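Putative xanthine dehydrogenase YAGS fad-binding subunit (PDB 5G5G) carries the molybdenum and pterin cytosine dinucleotide cofactor of a periplasmic enzyme that probably oxidises aldehydes, a member of the xanthine oxidase family. Local coordinates at residues 183-191 and 651-661. Numbering follows the deposited sequence. Where two conformers were deposited one is given.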
ATOM      1  N   PRO C 183      13.242  -3.810  -8.750  1.00 12.74           N
ATOM      2  CA  PRO C 183      13.241  -4.702  -7.622  1.00 13.60           C
ATOM      3  C   PRO C 183      11.967  -5.542  -7.559  1.00 12.85           C
ATOM      4  O   PRO C 183      10.966  -5.277  -8.275  1.00 13.21           O
ATOM      5  CB  PRO C 183      13.264  -3.698  -6.415  1.00 13.38           C
ATOM      6  CG  PRO C 183      12.449  -2.573  -6.891  1.00 12.91           C
ATOM      7  CD  PRO C 183      12.750  -2.475  -8.377  1.00 12.69           C
ATOM      8  N   ASP C 184      11.981  -6.534  -6.655  1.00 12.80           N
ATOM      9  CA  ASP C 184      10.764  -7.194  -6.302  1.00 12.31           C
ATOM     10  C   ASP C 184       9.792  -6.171  -5.695  1.00 11.78           C
ATOM     11  O   ASP C 184      10.193  -5.251  -4.932  1.00 11.64           O
ATOM     12  CB  ASP C 184      11.058  -8.333  -5.315  1.00 12.82           C
ATOM     13  CG  ASP C 184      12.017  -9.345  -5.886  1.00 13.24           C
ATOM     14  OD1 ASP C 184      11.558 -10.147  -6.706  1.00 12.97           O
ATOM     15  OD2 ASP C 184      13.220  -9.317  -5.474  1.00 13.89           O
ATOM     16  N   GLN C 185       8.529  -6.252  -6.090  1.00 11.78           N
ATOM     17  CA  GLN C 185       7.500  -5.341  -5.569  1.00 11.54           C
ATOM     18  C   GLN C 185       6.327  -6.122  -5.003  1.00 11.47           C
ATOM     19  O   GLN C 185       6.049  -7.275  -5.405  1.00 11.75           O
ATOM     20  CB  GLN C 185       7.012  -4.321  -6.648  1.00 11.91           C
ATOM     21  CG  GLN C 185       8.149  -3.489  -7.215  1.00 12.76           C
ATOM     22  CD  GLN C 185       7.775  -2.698  -8.475  1.00 14.84           C
ATOM     23  OE1 GLN C 185       6.824  -3.024  -9.166  1.00 14.25           O
ATOM     24  NE2 GLN C 185       8.604  -1.683  -8.809  1.00 15.90           N
ATOM     25  N   SER C 186       5.553  -5.429  -4.187  1.00 10.90           N
ATOM     26  CA  SER C 186       4.456  -6.039  -3.440  1.00 10.54           C
ATOM     27  C   SER C 186       3.143  -5.307  -3.633  1.00 10.81           C
ATOM     28  O   SER C 186       3.104  -4.078  -3.652  1.00 10.05           O
ATOM     29  CB  SER C 186       4.836  -6.096  -1.921  1.00 10.94           C
ATOM     30  OG  SER C 186       4.087  -7.086  -1.238  1.00 11.05           O
ATOM     31  N   HIS C 187       2.023  -6.051  -3.632  1.00 10.91           N
ATOM     32  CA  HIS C 187       0.734  -5.425  -3.949  1.00 10.43           C
ATOM     33  C   HIS C 187       0.270  -4.446  -2.877  1.00 10.31           C
ATOM     34  O   HIS C 187      -0.207  -3.346  -3.154  1.00 10.09           O
ATOM     35  CB  HIS C 187      -0.333  -6.472  -4.192  1.00 10.62           C
ATOM     36  CG  HIS C 187       0.135  -7.560  -5.084  1.00 10.92           C
ATOM     37  ND1 HIS C 187       0.840  -8.659  -4.605  1.00 11.29           N
ATOM     38  CD2 HIS C 187       0.051  -7.708  -6.421  1.00 10.78           C
ATOM     39  CE1 HIS C 187       1.170  -9.420  -5.621  1.00 11.46           C
ATOM     40  NE2 HIS C 187       0.694  -8.871  -6.732  1.00 10.70           N
ATOM     41  N   MET C 188       0.433  -4.883  -1.628  1.00 10.70           N
ATOM     42  CA  MET C 188       0.013  -4.106  -0.478  1.00 11.67           C
ATOM     43  C   MET C 188      -1.441  -3.659  -0.569  1.00 10.47           C
ATOM     44  O   MET C 188      -1.807  -2.552  -0.166  1.00  9.94           O
ATOM     45  CB  MET C 188       0.899  -2.872  -0.258  1.00 12.79           C
ATOM     46  CG  MET C 188       2.391  -3.130  -0.292  1.00 14.80           C
ATOM     47  SD  MET C 188       3.016  -4.103   1.087  1.00 18.79           S
ATOM     48  CE  MET C 188       2.883  -3.034   2.396  1.00 16.51           C
ATOM     49  N   ALA C 189      -2.319  -4.528  -1.076  1.00 10.72           N
ATOM     50  CA  ALA C 189      -3.747  -4.189  -1.097  1.00 10.68           C
ATOM     51  C   ALA C 189      -4.209  -3.971   0.326  1.00 11.40           C
ATOM     52  O   ALA C 189      -3.793  -4.713   1.233  1.00 10.72           O
ATOM     53  CB  ALA C 189      -4.566  -5.307  -1.745  1.00 10.54           C
ATOM     54  N   MET C 190      -5.047  -2.955   0.531  1.00 10.68           N
ATOM     55  CA  MET C 190      -5.310  -2.509   1.899  1.00 11.53           C
ATOM     56  C   MET C 190      -6.110  -3.532   2.664  1.00 10.57           C
ATOM     57  O   MET C 190      -5.989  -3.575   3.868  1.00 10.10           O
ATOM     58  CB  MET C 190      -5.979  -1.151   1.904  1.00 12.83           C
ATOM     59  CG  MET C 190      -5.884  -0.412   3.236  1.00 15.22           C
ATOM     60  SD  MET C 190      -4.218  -0.142   3.863  1.00 16.87           S
ATOM     61  CE  MET C 190      -3.433   0.547   2.451  1.00 16.73           C
ATOM     62  N   GLU C 191      -6.917  -4.364   1.988  1.00 10.33           N
ATOM     63  CA  GLU C 191      -7.566  -5.501   2.661  1.00 10.30           C
ATOM     64  C   GLU C 191      -6.626  -6.692   2.653  1.00 10.45           C
ATOM     65  O   GLU C 191      -6.327  -7.233   1.592  1.00 10.24           O
ATOM     66  CB  GLU C 191      -8.930  -5.854   2.015  1.00 10.53           C
ATOM     67  CG  GLU C 191      -9.645  -7.046   2.658  1.00 11.22           C
ATOM     68  CD  GLU C 191     -10.685  -7.698   1.743  1.00 11.70           C
ATOM     69  OE1 GLU C 191     -10.660  -7.481   0.497  1.00 11.58           O
ATOM     70  OE2 GLU C 191     -11.515  -8.444   2.289  1.00 11.60           O
ATOM     71  N   PHE C 651      12.203 -11.518   1.939  1.00 14.20           N
ATOM     72  CA  PHE C 651      12.023 -10.100   1.862  1.00 14.01           C
ATOM     73  C   PHE C 651      11.979  -9.522   3.265  1.00 14.37           C
ATOM     74  O   PHE C 651      11.070  -9.826   4.040  1.00 13.78           O
ATOM     75  CB  PHE C 651      10.726  -9.734   1.078  1.00 13.14           C
ATOM     76  CG  PHE C 651      10.650 -10.352  -0.297  1.00 13.23           C
ATOM     77  CD1 PHE C 651      11.687 -10.189  -1.226  1.00 13.39           C
ATOM     78  CD2 PHE C 651       9.535 -11.063  -0.691  1.00 13.38           C
ATOM     79  CE1 PHE C 651      11.569 -10.739  -2.495  1.00 13.70           C
ATOM     80  CE2 PHE C 651       9.428 -11.648  -1.950  1.00 13.61           C
ATOM     81  CZ  PHE C 651      10.458 -11.474  -2.860  1.00 13.08           C
ATOM     82  N   VAL C 652      12.930  -8.645   3.566  1.00 14.72           N
ATOM     83  CA  VAL C 652      13.190  -8.185   4.956  1.00 15.08           C
ATOM     84  C   VAL C 652      12.158  -7.192   5.489  1.00 15.25           C
ATOM     85  O   VAL C 652      11.696  -7.316   6.608  1.00 14.16           O
ATOM     86  CB  VAL C 652      14.613  -7.588   5.067  1.00 15.76           C
ATOM     87  CG1 VAL C 652      14.904  -7.005   6.435  1.00 16.39           C
ATOM     88  CG2 VAL C 652      15.691  -8.627   4.771  1.00 16.38           C
ATOM     89  N   ASN C 653      11.810  -6.206   4.656  1.00 14.33           N
ATOM     90  CA  ASN C 653      10.961  -5.135   5.046  1.00 14.76           C
ATOM     91  C   ASN C 653       9.534  -5.509   4.747  1.00 15.26           C
ATOM     92  O   ASN C 653       8.855  -4.881   3.909  1.00 15.43           O
ATOM     93  CB  ASN C 653      11.403  -3.821   4.330  1.00 14.90           C
ATOM     94  CG  ASN C 653      11.389  -3.941   2.838  1.00 14.74           C
ATOM     95  OD1 ASN C 653      11.610  -5.013   2.259  1.00 15.10           O
ATOM     96  ND2 ASN C 653      11.074  -2.850   2.203  1.00 14.90           N
ATOM     97  N   HIS C 654       9.020  -6.480   5.504  1.00 15.02           N
ATOM     98  CA  HIS C 654       7.788  -7.154   5.112  1.00 15.00           C
ATOM     99  C   HIS C 654       6.535  -6.727   5.872  1.00 15.74           C
ATOM    100  O   HIS C 654       5.826  -7.538   6.402  1.00 16.58           O
ATOM    101  CB  HIS C 654       7.951  -8.682   5.089  1.00 15.22           C
ATOM    102  CG  HIS C 654       8.394  -9.302   6.386  1.00 15.16           C
ATOM    103  ND1 HIS C 654       7.543  -9.540   7.441  1.00 15.11           N
ATOM    104  CD2 HIS C 654       9.594  -9.810   6.765  1.00 15.69           C
ATOM    105  CE1 HIS C 654       8.193 -10.140   8.422  1.00 15.27           C
ATOM    106  NE2 HIS C 654       9.442 -10.326   8.030  1.00 15.26           N
ATOM    107  N   ASP C 655       6.261  -5.432   5.852  1.00 15.89           N
ATOM    108  CA  ASP C 655       5.053  -4.889   6.414  1.00 17.12           C
ATOM    109  C   ASP C 655       4.746  -3.548   5.763  1.00 17.06           C
ATOM    110  O   ASP C 655       5.437  -3.143   4.806  1.00 15.62           O
ATOM    111  CB  ASP C 655       5.108  -4.867   7.941  1.00 18.43           C
ATOM    112  CG  ASP C 655       6.149  -3.912   8.484  1.00 21.53           C
ATOM    113  OD1 ASP C 655       6.324  -2.794   7.937  1.00 20.24           O
ATOM    114  OD2 ASP C 655       6.813  -4.303   9.450  1.00 24.93           O
ATOM    115  N   MET C 656       3.693  -2.903   6.259  0.50 16.80           N
ATOM    116  CA  MET C 656       3.108  -1.713   5.663  0.50 16.67           C
ATOM    117  C   MET C 656       3.838  -0.435   6.139  0.50 17.45           C
ATOM    118  O   MET C 656       3.466   0.646   5.686  0.50 18.00           O
ATOM    119  CB  MET C 656       1.590  -1.750   5.954  0.50 16.65           C
ATOM    120  CG  MET C 656       0.677  -0.631   5.488  0.50 17.10           C
ATOM    121  SD  MET C 656       0.504  -0.431   3.679  0.50 16.97           S
ATOM    122  CE  MET C 656      -0.674  -1.739   3.278  0.50 16.11           C
ATOM    123  N   ALA C 657       4.863  -0.563   7.004  1.00 16.96           N
ATOM    124  CA  ALA C 657       5.800   0.539   7.336  1.00 18.46           C
ATOM    125  C   ALA C 657       7.132   0.339   6.603  1.00 18.98           C
ATOM    126  O   ALA C 657       7.640   1.284   5.971  1.00 20.62           O
ATOM    127  CB  ALA C 657       6.044   0.626   8.828  1.00 18.93           C
ATOM    128  N   GLY C 658       7.668  -0.886   6.621  1.00 17.10           N
ATOM    129  CA  GLY C 658       8.938  -1.148   5.962  1.00 16.44           C
ATOM    130  C   GLY C 658       8.926  -1.028   4.423  1.00 15.41           C
ATOM    131  O   GLY C 658       9.931  -0.599   3.805  1.00 16.62           O
ATOM    132  N   TYR C 659       7.853  -1.511   3.806  1.00 13.88           N
ATOM    133  CA  TYR C 659       7.671  -1.408   2.344  1.00 13.68           C
ATOM    134  C   TYR C 659       6.845  -0.180   2.123  1.00 13.78           C
ATOM    135  O   TYR C 659       5.657  -0.158   2.494  1.00 14.80           O
ATOM    136  CB  TYR C 659       6.984  -2.643   1.809  1.00 13.64           C
ATOM    137  CG  TYR C 659       6.808  -2.606   0.269  1.00 13.01           C
ATOM    138  CD1 TYR C 659       5.689  -1.983  -0.328  1.00 13.10           C
ATOM    139  CD2 TYR C 659       7.763  -3.172  -0.558  1.00 12.88           C
ATOM    140  CE1 TYR C 659       5.521  -1.971  -1.711  1.00 12.49           C
ATOM    141  CE2 TYR C 659       7.615  -3.186  -1.908  1.00 12.90           C
ATOM    142  CZ  TYR C 659       6.483  -2.587  -2.496  1.00 12.61           C
ATOM    143  OH  TYR C 659       6.340  -2.588  -3.871  1.00 12.32           O
ATOM    144  N   GLU C 660       7.440   0.844   1.508  1.00 14.36           N
ATOM    145  CA  GLU C 660       6.850   2.157   1.542  1.00 15.40           C
ATOM    146  C   GLU C 660       6.078   2.434   0.286  1.00 13.84           C
ATOM    147  O   GLU C 660       6.651   2.426  -0.810  1.00 13.46           O
ATOM    148  CB  GLU C 660       7.892   3.256   1.760  1.00 18.04           C
ATOM    149  CG  GLU C 660       8.628   3.140   3.065  1.00 22.64           C
ATOM    150  CD  GLU C 660       9.670   4.241   3.260  1.00 28.55           C
ATOM    151  OE1 GLU C 660       9.828   5.114   2.370  1.00 35.54           O
ATOM    152  OE2 GLU C 660      10.350   4.226   4.299  1.00 36.55           O
ATOM    153  N   VAL C 661       4.786   2.719   0.470  1.00 13.03           N
ATOM    154  CA  VAL C 661       3.906   3.171  -0.596  1.00 12.19           C
ATOM    155  C   VAL C 661       3.593   4.628  -0.420  1.00 12.02           C
ATOM    156  O   VAL C 661       3.790   5.184   0.643  1.00 12.18           O
ATOM    157  CB  VAL C 661       2.609   2.359  -0.694  1.00 13.27           C
ATOM    158  CG1 VAL C 661       2.971   0.894  -0.874  1.00 13.80           C
ATOM    159  CG2 VAL C 661       1.671   2.614   0.502  1.00 13.48           C
TER
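M188 lies against the Y659 ring in a Met-aromatic contact, the apolar centre where loops from the two molybdopterin cofactor-binding family regions meet: 183-191 follows strand 174-182 and precedes strand 194-200, while 651-661 leads from strand 650-651 toward strand 669-674. M188 CG approaches Y659 CD1 to 3.5 Å, and M188 SD comes at the ring obliquely, 4.5 Å from its centroid. Bent at both chi2 and chi3, the thioether brings M188 CE to 3.5 Å from M656 CA, and near D655 O. In the conformer given for M656, the same methyl touches M656 SD, and M656 crosses M190 at about a right angle, with M656 CE 3.7 Å from M190 CE. V661 CG1 touches M188 CG. M190 also touches the Fe2S2 cluster, so the packing reaches an electron-transfer centre. Over one face of the Y659 ring sits S186 CB, a CH-pi contact 4.0 Å from the centroid. Y659 holds its ring trans to the main-chain nitrogen (chi1 -178°), which carries the hydroxyl across to the 183-191 backbone; there S186 N donates to Y659 OH in a nearly straight bond (172°). That hydroxyl also pairs with E640 OE1, so two polar groups grip it. A phenylalanine here would keep the ring packing but would probably leave S186 N and E640 without their shared hydroxyl. Farther out, F651 CE1 and CZ pack against the side chain of D184, whose OD1 is held by A284 N; the carboxylate and ring planes stand 47° apart. Within 651-661 an Asx turn shapes the loop that presents M656 and Y659: D655 OD1 accepts from A657 N and, at 2.7 Å, from G658 N, the latter nearly along the carboxylate C-O axis.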